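Local coordinates for protein P47 (Clostridium botulinum, PDB 6EKT) that may form part of a progenitor toxin complex that shields botulinum neurotoxin during its passage through the host gut, and resembles tubular lipid-binding proteins, at residues N121-E126 with N181-I186; Q62-V67 with N159-N164; E330-D335 with Y367-G372. All coordinates share one frame; numbering follows the deposited sequence.

Interaction 1: N121-E126 with N181-I186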
loop_
_atom_site.group_PDB
_atom_site.type_symbol
_atom_site.label_atom_id
_atom_site.label_comp_id
_atom_site.label_asym_id
_atom_site.label_seq_id
_atom_site.Cartn_x
_atom_site.Cartn_y
_atom_site.Cartn_z
ATOM N N ASN A 121 -19.889 -3.745 15.708
ATOM C CA ASN A 121 -18.446 -3.522 15.691
ATOM C C ASN A 121 -18.058 -2.260 14.893
ATOM O O ASN A 121 -17.884 -2.327 13.674
ATOM C CB ASN A 121 -17.701 -4.742 15.136
ATOM C CG ASN A 121 -16.202 -4.702 15.413
ATOM O OD1 ASN A 121 -15.637 -3.680 15.817
ATOM N ND2 ASN A 121 -15.554 -5.846 15.238
ATOM N N PRO A 122 -17.880 -1.122 15.596
ATOM C CA PRO A 122 -17.411 0.141 14.996
ATOM C C PRO A 122 -16.054 0.000 14.310
ATOM O O PRO A 122 -15.707 0.833 13.483
ATOM C CB PRO A 122 -17.235 1.078 16.207
ATOM C CG PRO A 122 -18.030 0.472 17.300
ATOM C CD PRO A 122 -18.056 -1.009 17.056
ATOM N N ASN A 123 -15.292 -1.040 14.651
ATOM C CA ASN A 123 -13.897 -1.148 14.212
ATOM C C ASN A 123 -13.620 -1.983 12.960
ATOM O O ASN A 123 -12.457 -2.210 12.607
ATOM C CB ASN A 123 -13.035 -1.581 15.388
ATOM C CG ASN A 123 -12.970 -0.515 16.463
ATOM O OD1 ASN A 123 -13.165 -0.797 17.645
ATOM N ND2 ASN A 123 -12.718 0.735 16.046
ATOM N N ILE A 124 -14.690 -2.419 12.296
ATOM C CA ILE A 124 -14.601 -3.097 11.002
ATOM C C ILE A 124 -15.551 -2.379 10.047
ATOM O O ILE A 124 -16.722 -2.172 10.375
ATOM C CB ILE A 124 -14.988 -4.609 11.074
ATOM C CG1 ILE A 124 -14.246 -5.350 12.206
ATOM C CG2 ILE A 124 -14.799 -5.305 9.721
ATOM C CD1 ILE A 124 -12.935 -6.012 11.845
ATOM N N LYS A 125 -15.033 -1.985 8.884
ATOM C CA LYS A 125 -15.878 -1.538 7.771
ATOM C C LYS A 125 -15.829 -2.594 6.660
ATOM O O LYS A 125 -14.866 -3.362 6.563
ATOM C CB LYS A 125 -15.447 -0.145 7.274
ATOM C CG LYS A 125 -15.222 0.896 8.377
ATOM C CD LYS A 125 -16.507 1.301 9.081
ATOM C CE LYS A 125 -16.216 2.228 10.245
ATOM N NZ LYS A 125 -17.416 2.295 11.138
ATOM N N GLU A 126 -16.880 -2.682 5.855
ATOM C CA GLU A 126 -16.903 -3.643 4.759
ATOM C C GLU A 126 -17.231 -2.962 3.437
ATOM O O GLU A 126 -18.177 -2.189 3.363
ATOM C CB GLU A 126 -17.918 -4.738 5.046
ATOM C CG GLU A 126 -17.534 -5.606 6.236
ATOM C CD GLU A 126 -18.649 -6.529 6.688
ATOM O OE1 GLU A 126 -19.838 -6.218 6.456
ATOM O OE2 GLU A 126 -18.315 -7.569 7.286
ATOM N N ASN A 181 -10.002 -2.943 8.752
ATOM C CA ASN A 181 -9.812 -2.816 10.193
ATOM C C ASN A 181 -9.478 -1.378 10.583
ATOM O O ASN A 181 -8.445 -0.868 10.184
ATOM C CB ASN A 181 -8.690 -3.761 10.684
ATOM C CG ASN A 181 -9.066 -5.227 10.569
ATOM O OD1 ASN A 181 -10.122 -5.639 11.026
ATOM N ND2 ASN A 181 -8.195 -6.020 9.969
ATOM N N VAL A 182 -10.353 -0.749 11.363
ATOM C CA VAL A 182 -10.140 0.596 11.903
ATOM C C VAL A 182 -9.009 0.572 12.961
ATOM O O VAL A 182 -8.205 1.487 13.021
ATOM C CB VAL A 182 -11.452 1.200 12.475
ATOM C CG1 VAL A 182 -11.235 2.586 13.073
ATOM C CG2 VAL A 182 -12.556 1.256 11.411
ATOM N N THR A 183 -8.977 -0.478 13.788
ATOM C CA THR A 183 -7.908 -0.710 14.777
ATOM C C THR A 183 -7.189 -2.008 14.396
ATOM O O THR A 183 -7.773 -2.874 13.746
ATOM C CB THR A 183 -8.503 -0.922 16.177
ATOM O OG1 THR A 183 -9.521 -1.925 16.080
ATOM C CG2 THR A 183 -9.119 0.373 16.711
ATOM N N SER A 184 -5.951 -2.170 14.838
ATOM C CA SER A 184 -5.164 -3.340 14.462
ATOM C C SER A 184 -3.936 -3.487 15.331
ATOM O O SER A 184 -3.656 -2.634 16.171
ATOM C CB SER A 184 -4.716 -3.231 13.002
ATOM O OG SER A 184 -3.666 -2.280 12.875
ATOM N N ASP A 185 -3.194 -4.565 15.080
ATOM C CA ASP A 185 -1.939 -4.850 15.759
ATOM C C ASP A 185 -0.839 -3.885 15.320
ATOM O O ASP A 185 0.063 -3.574 16.089
ATOM C CB ASP A 185 -1.551 -6.324 15.532
ATOM C CG ASP A 185 -2.406 -7.296 16.366
ATOM O OD1 ASP A 185 -2.496 -7.100 17.591
ATOM O OD2 ASP A 185 -2.996 -8.253 15.809
ATOM N N ILE A 186 -0.939 -3.396 14.088
ATOM C CA ILE A 186 0.054 -2.486 13.525
ATOM C C ILE A 186 -0.573 -1.089 13.396
ATOM O O ILE A 186 -1.147 -0.717 12.365
ATOM C CB ILE A 186 0.657 -3.069 12.221
ATOM C CG1 ILE A 186 1.283 -4.443 12.505
ATOM C CG2 ILE A 186 1.737 -2.158 11.655
ATOM C CD1 ILE A 186 1.310 -5.374 11.310
HETATM O O HOH W 1 -10.850 -4.447 13.911
#
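Asn123 and Val182 share the one direct hydrogen bond between 121-126 and 181-186: Val182 N donates to Asn123 O over 2.8 Å, arriving 42° out of the carbonyl plane. A water reaches the same oxygen and also lies 3.2 Å from Asn181 OD1, placed to bridge the segments. Behind this acceptor the type I turn from Asn121 to Ile124 is tied by an Asx turn, Asn123 N to Asn121 OD1 at 2.9 Å. Van der Waals contacts fill the rest. Val182 CG1 lies anti to the backbone N (chi1 178°), which turns CG2 to the carbonyl group of Asn123 and to within 4.0 Å of Lys125 CE, whose ammonium is held by Asn117. The Asn123 side chain crosses Val182 at about a right angle, its ND2 3.8 Å from Val182 CG1, while Asn123 CB meets Thr183 OG1 at 3.6 Å. Ile124 and Asn181, an antiparallel non-hydrogen-bonded pair, lay their side chains alongside each other. At the surface here, strand 124-141 leaves its corner and strand 178-181 runs out into a loop; on the far side of 178-181 comes strand 411-413, and Asn181 ND2 bonds to Asn409 O at the end of helix 403-409.

Interaction 2: Q62-V67 with N159-N164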
loop_
_atom_site.group_PDB
_atom_site.type_symbol
_atom_site.label_atom_id
_atom_site.label_comp_id
_atom_site.label_asym_id
_atom_site.label_seq_id
_atom_site.Cartn_x
_atom_site.Cartn_y
_atom_site.Cartn_z
ATOM N N GLN A 62 -47.584 -5.918 -13.190
ATOM C CA GLN A 62 -46.200 -6.145 -13.618
ATOM C C GLN A 62 -45.524 -7.141 -12.693
ATOM O O GLN A 62 -45.710 -7.094 -11.470
ATOM C CB GLN A 62 -45.392 -4.837 -13.641
ATOM C CG GLN A 62 -45.722 -3.911 -14.812
ATOM C CD GLN A 62 -44.833 -2.668 -14.903
ATOM O OE1 GLN A 62 -43.966 -2.428 -14.058
ATOM N NE2 GLN A 62 -45.049 -1.875 -15.953
ATOM N N GLU A 63 -44.757 -8.049 -13.289
ATOM C CA GLU A 63 -43.913 -8.973 -12.528
ATOM C C GLU A 63 -42.618 -9.332 -13.259
ATOM O O GLU A 63 -42.545 -9.269 -14.487
ATOM C CB GLU A 63 -44.695 -10.232 -12.120
ATOM C CG GLU A 63 -45.080 -11.134 -13.275
ATOM C CD GLU A 63 -46.187 -12.115 -12.924
ATOM O OE1 GLU A 63 -45.937 -13.086 -12.176
ATOM O OE2 GLU A 63 -47.304 -11.919 -13.421
ATOM N N ILE A 64 -41.601 -9.700 -12.483
ATOM C CA ILE A 64 -40.305 -10.113 -13.014
ATOM C C ILE A 64 -39.672 -11.168 -12.094
ATOM O O ILE A 64 -39.794 -11.086 -10.866
ATOM C CB ILE A 64 -39.351 -8.906 -13.260
ATOM C CG1 ILE A 64 -38.017 -9.376 -13.870
ATOM C CG2 ILE A 64 -39.162 -8.069 -11.997
ATOM C CD1 ILE A 64 -37.144 -8.268 -14.434
ATOM N N LYS A 65 -39.033 -12.162 -12.708
ATOM C CA LYS A 65 -38.292 -13.195 -11.994
ATOM C C LYS A 65 -36.963 -13.401 -12.704
ATOM O O LYS A 65 -36.945 -13.577 -13.930
ATOM C CB LYS A 65 -39.084 -14.518 -11.980
ATOM C CG LYS A 65 -38.324 -15.704 -11.401
ATOM C CD LYS A 65 -39.238 -16.914 -11.290
ATOM C CE LYS A 65 -38.486 -18.107 -10.744
ATOM N NZ LYS A 65 -39.431 -19.261 -10.728
ATOM N N MET A 66 -35.868 -13.384 -11.928
ATOM C CA MET A 66 -34.509 -13.585 -12.449
ATOM C C MET A 66 -33.727 -14.557 -11.584
ATOM O O MET A 66 -33.486 -14.292 -10.398
ATOM C CB MET A 66 -33.748 -12.250 -12.548
ATOM C CG MET A 66 -34.279 -11.268 -13.583
ATOM S SD MET A 66 -33.413 -9.684 -13.694
ATOM C CE MET A 66 -33.852 -8.881 -12.157
ATOM N N VAL A 67 -33.332 -15.681 -12.175
ATOM C CA VAL A 67 -32.402 -16.611 -11.525
ATOM C C VAL A 67 -31.064 -16.497 -12.271
ATOM O O VAL A 67 -30.998 -16.727 -13.490
ATOM C CB VAL A 67 -32.925 -18.081 -11.504
ATOM C CG1 VAL A 67 -32.119 -18.930 -10.524
ATOM C CG2 VAL A 67 -34.412 -18.152 -11.141
ATOM N N ASN A 159 -35.783 -2.827 -18.461
ATOM C CA ASN A 159 -34.906 -1.902 -17.729
ATOM C C ASN A 159 -35.533 -1.410 -16.452
ATOM O O ASN A 159 -34.871 -1.382 -15.407
ATOM C CB ASN A 159 -34.511 -0.713 -18.601
ATOM C CG ASN A 159 -33.567 -1.116 -19.709
ATOM O OD1 ASN A 159 -33.000 -2.226 -19.687
ATOM N ND2 ASN A 159 -33.414 -0.240 -20.710
ATOM N N LYS A 160 -36.801 -1.017 -16.545
ATOM C CA LYS A 160 -37.546 -0.560 -15.385
ATOM C C LYS A 160 -37.684 -1.670 -14.343
ATOM O O LYS A 160 -37.402 -1.438 -13.168
ATOM C CB LYS A 160 -38.912 -0.014 -15.807
ATOM C CG LYS A 160 -39.715 0.594 -14.672
ATOM C CD LYS A 160 -40.805 -0.365 -14.193
ATOM C CE LYS A 160 -41.766 0.315 -13.230
ATOM N NZ LYS A 160 -42.418 -0.702 -12.349
ATOM N N LEU A 161 -38.101 -2.858 -14.779
ATOM C CA LEU A 161 -38.356 -3.968 -13.854
ATOM C C LEU A 161 -37.077 -4.574 -13.271
ATOM O O LEU A 161 -37.106 -5.089 -12.152
ATOM C CB LEU A 161 -39.225 -5.053 -14.503
ATOM C CG LEU A 161 -40.686 -4.652 -14.750
ATOM C CD1 LEU A 161 -41.368 -5.639 -15.685
ATOM C CD2 LEU A 161 -41.431 -4.587 -13.417
ATOM N N LEU A 162 -35.981 -4.524 -14.026
ATOM C CA LEU A 162 -34.675 -4.958 -13.504
ATOM C C LEU A 162 -34.264 -4.138 -12.291
ATOM O O LEU A 162 -33.825 -4.683 -11.286
ATOM C CB LEU A 162 -33.564 -4.920 -14.567
ATOM C CG LEU A 162 -32.188 -5.420 -14.047
ATOM C CD1 LEU A 162 -31.482 -6.346 -15.026
ATOM C CD2 LEU A 162 -31.267 -4.270 -13.640
ATOM N N ILE A 163 -34.397 -2.824 -12.401
ATOM C CA ILE A 163 -34.023 -1.939 -11.308
ATOM C C ILE A 163 -34.949 -2.186 -10.110
ATOM O O ILE A 163 -34.478 -2.272 -8.972
ATOM C CB ILE A 163 -34.035 -0.475 -11.768
ATOM C CG1 ILE A 163 -32.978 -0.291 -12.859
ATOM C CG2 ILE A 163 -33.774 0.472 -10.604
ATOM C CD1 ILE A 163 -32.951 1.091 -13.484
ATOM N N ASN A 164 -36.253 -2.319 -10.385
ATOM C CA ASN A 164 -37.229 -2.631 -9.344
ATOM C C ASN A 164 -36.775 -3.851 -8.574
ATOM O O ASN A 164 -36.728 -3.821 -7.338
ATOM C CB ASN A 164 -38.610 -2.924 -9.930
ATOM C CG ASN A 164 -39.442 -1.684 -10.168
ATOM O OD1 ASN A 164 -40.189 -1.635 -11.134
ATOM N ND2 ASN A 164 -39.343 -0.695 -9.286
#
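Leu161 gives up the most surface here, lying between Gln62 and Ile64 where the helix comes nearest the strand. Its two methyls diverge: CD2 comes within 3.4 Å of Gln62 OE1 and also packs on Gln62 CB, while CD1 reaches the backbone oxygen of Glu63. Phe93 and Tyr55, on the strands flanking 62-68, also touch Leu161. Gln62 meets the helix with both its aliphatic and its polar parts. Its chain runs extended beyond CG (chi2 -175°), which carries the amide out to Lys160, whose side chain crosses it at about a right angle. Lys160 NZ donates to Gln62 OE1 over 2.9 Å, tilted 16° from the carbonyl plane, and to Asn164 OD1 at 2.7 Å, within that amide's plane. Two amide oxygens thus grip one ammonium at the margin of the apolar patch, one from the strand and one from the next turn of the helix. Ile64 is buried, and its side chain interdigitates with that of Leu161, each running toward the other's backbone; Ile64 CD1 rests 3.8 Å from Leu161 CB, and Ile64 CG2 lies 3.6 Å from Leu161 O. Farther along the strand, Met66 SD meets Leu162 CD1 at 4.1 Å, extending the apolar seam. The axes of segments 62-67 and 159-164 pass 8.7 Å apart at 67°. This is helix-on-sheet packing, with helix 152-168 laid across one face of the four-stranded antiparallel sheet of 52-57, 62-68, 91-94 and 99-101, in the N-terminal domain that folds much like OrfX2.

Interaction 3: E330-D335 with Y367-G372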
loop_
_atom_site.group_PDB
_atom_site.type_symbol
_atom_site.label_atom_id
_atom_site.label_comp_id
_atom_site.label_asym_id
_atom_site.label_seq_id
_atom_site.Cartn_x
_atom_site.Cartn_y
_atom_site.Cartn_z
ATOM N N GLU A 330 43.241 14.113 24.252
ATOM C CA GLU A 330 42.019 14.540 23.553
ATOM C C GLU A 330 42.193 15.807 22.726
ATOM O O GLU A 330 41.386 16.062 21.829
ATOM C CB GLU A 330 40.821 14.599 24.500
ATOM C CG GLU A 330 40.565 13.260 25.177
ATOM C CD GLU A 330 39.106 12.871 25.161
ATOM O OE1 GLU A 330 38.331 13.369 26.012
ATOM O OE2 GLU A 330 38.726 12.052 24.298
ATOM N N ALA A 331 43.278 16.560 22.988
ATOM C CA ALA A 331 43.593 17.758 22.196
ATOM C C ALA A 331 43.855 17.402 20.749
ATOM O O ALA A 331 43.658 18.224 19.838
ATOM C CB ALA A 331 44.807 18.486 22.780
ATOM N N VAL A 332 44.323 16.175 20.542
ATOM C CA VAL A 332 44.603 15.681 19.207
ATOM C C VAL A 332 43.376 14.948 18.684
ATOM O O VAL A 332 42.897 13.996 19.311
ATOM C CB VAL A 332 45.843 14.774 19.203
ATOM C CG1 VAL A 332 46.060 14.186 17.810
ATOM C CG2 VAL A 332 47.076 15.570 19.658
ATOM N N TYR A 333 42.861 15.407 17.535
ATOM C CA TYR A 333 41.586 14.875 17.016
ATOM C C TYR A 333 41.456 15.079 15.525
ATOM O O TYR A 333 42.199 15.880 14.926
ATOM C CB TYR A 333 40.389 15.490 17.747
ATOM C CG TYR A 333 40.004 16.895 17.302
ATOM C CD1 TYR A 333 40.690 18.012 17.792
ATOM C CD2 TYR A 333 38.947 17.098 16.416
ATOM C CE1 TYR A 333 40.343 19.297 17.400
ATOM C CE2 TYR A 333 38.585 18.381 16.007
ATOM C CZ TYR A 333 39.280 19.462 16.511
ATOM O OH TYR A 333 38.917 20.714 16.118
ATOM N N SER A 334 40.503 14.357 14.939
ATOM C CA SER A 334 40.201 14.461 13.522
ATOM C C SER A 334 38.743 14.827 13.334
ATOM O O SER A 334 37.893 14.308 14.055
ATOM C CB SER A 334 40.405 13.110 12.850
ATOM O OG SER A 334 41.767 12.903 12.607
ATOM N N ASP A 335 38.468 15.716 12.381
ATOM C CA ASP A 335 37.135 15.811 11.787
ATOM C C ASP A 335 37.041 14.820 10.641
ATOM O O ASP A 335 38.032 14.590 9.942
ATOM C CB ASP A 335 36.880 17.213 11.238
ATOM C CG ASP A 335 36.972 18.278 12.302
ATOM O OD1 ASP A 335 36.213 18.222 13.275
ATOM O OD2 ASP A 335 37.824 19.162 12.154
ATOM N N TYR A 367 43.062 16.349 10.095
ATOM C CA TYR A 367 43.795 16.138 11.359
ATOM C C TYR A 367 44.054 17.448 12.098
ATOM O O TYR A 367 44.375 18.447 11.468
ATOM C CB TYR A 367 45.172 15.512 11.119
ATOM C CG TYR A 367 45.186 14.171 10.434
ATOM C CD1 TYR A 367 44.192 13.212 10.688
ATOM C CD2 TYR A 367 46.236 13.834 9.579
ATOM C CE1 TYR A 367 44.224 11.961 10.057
ATOM C CE2 TYR A 367 46.280 12.586 8.956
ATOM C CZ TYR A 367 45.292 11.654 9.212
ATOM O OH TYR A 367 45.335 10.430 8.575
ATOM N N HIS A 368 43.984 17.411 13.425
ATOM C CA HIS A 368 44.371 18.533 14.276
ATOM C C HIS A 368 45.480 18.039 15.213
ATOM O O HIS A 368 45.214 17.303 16.166
ATOM C CB HIS A 368 43.167 19.030 15.065
ATOM C CG HIS A 368 42.053 19.524 14.201
ATOM N ND1 HIS A 368 41.899 20.861 13.879
ATOM C CD2 HIS A 368 41.059 18.865 13.564
ATOM C CE1 HIS A 368 40.844 21.000 13.090
ATOM N NE2 HIS A 368 40.314 19.805 12.887
ATOM N N LEU A 369 46.713 18.430 14.904
ATOM C CA LEU A 369 47.939 17.887 15.506
ATOM C C LEU A 369 48.896 19.050 15.677
ATOM O O LEU A 369 48.874 19.983 14.862
ATOM C CB LEU A 369 48.623 16.924 14.519
ATOM C CG LEU A 369 47.989 15.588 14.235
ATOM C CD1 LEU A 369 48.454 15.088 12.897
ATOM C CD2 LEU A 369 48.450 14.646 15.333
ATOM N N PHE A 370 49.762 18.985 16.683
ATOM C CA PHE A 370 50.845 19.964 16.789
ATOM C C PHE A 370 51.864 19.739 15.641
ATOM O O PHE A 370 52.204 18.595 15.357
ATOM C CB PHE A 370 51.529 19.861 18.155
ATOM C CG PHE A 370 52.525 20.955 18.404
ATOM C CD1 PHE A 370 52.108 22.205 18.859
ATOM C CD2 PHE A 370 53.887 20.741 18.152
ATOM C CE1 PHE A 370 53.044 23.236 19.064
ATOM C CE2 PHE A 370 54.816 21.753 18.353
ATOM C CZ PHE A 370 54.396 23.004 18.808
ATOM N N PRO A 371 52.338 20.827 14.970
ATOM C CA PRO A 371 53.263 20.705 13.836
ATOM C C PRO A 371 54.493 19.879 14.162
ATOM O O PRO A 371 55.165 20.138 15.168
ATOM C CB PRO A 371 53.639 22.165 13.545
ATOM C CG PRO A 371 52.378 22.903 13.864
ATOM C CD PRO A 371 51.882 22.225 15.128
ATOM N N GLY A 372 54.743 18.842 13.354
ATOM C CA GLY A 372 55.959 18.051 13.493
ATOM C C GLY A 372 55.841 16.883 14.450
ATOM O O GLY A 372 56.810 16.143 14.635
#
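Tyr333 has its CG between the backbone N and the carbonyl carbon (chi1 79°), whereas His368 CG lies anti to its own carbonyl carbon (chi1 -61°); these settings bring the two rings into a nearly parallel, offset stack. The planes are only 5° apart and the centroids separated by 4.2 Å, and Tyr333 OH sits over the centre of the imidazole. His368 CB also makes a CH-pi contact with the tyrosine face. Beneath the rings, the two residues are an antiparallel hydrogen-bonded pair: His368 N donates to Tyr333 O at 2.8 Å, while the return bond from Tyr333 N to His368 O is weak. Next along, Ser334 OG lies 3.1 Å from Tyr367 CD1, in the plane of that ring at its edge, and bonds to Thr384 of helix 374-394. Val332 CG1 presses tightly on Leu369 CD2 at 3.5 Å. Asp335 OD2 accepts from His368 NE2 at 2.7 Å; its carboxylate stands nearly perpendicular to the imidazole, which approaches from above the carboxylate plane. Stack and hydrogen bond together fix the rotation of the imidazole. Asp335 would probably stabilise positive charge on His368, and Arg325, in a cation-pi contact with Tyr333, brings a cationic group to the same cluster.

How the interactions relate
Interaction 2 is the most buried of the three, an apolar helix-on-sheet packing with a polar margin; interactions 1 and 3 lie at the surface, where strands meet turns and loops. Both of these pair a strand just past a corner with an antiparallel neighbour, but interaction 1 relies on one backbone bond and a water, while interaction 3 adds ring stacking and a histidine-carboxylate bond to its backbone pairing. Interactions 1 and 2 alternate along the chain and use consecutive elements, strand 124-141 and helix 152-168, with centres about 37 Å apart. Interaction 3 belongs to a later hairpin; its centre is about 91 Å from that of interaction 2, across the centre of this elongated molecule.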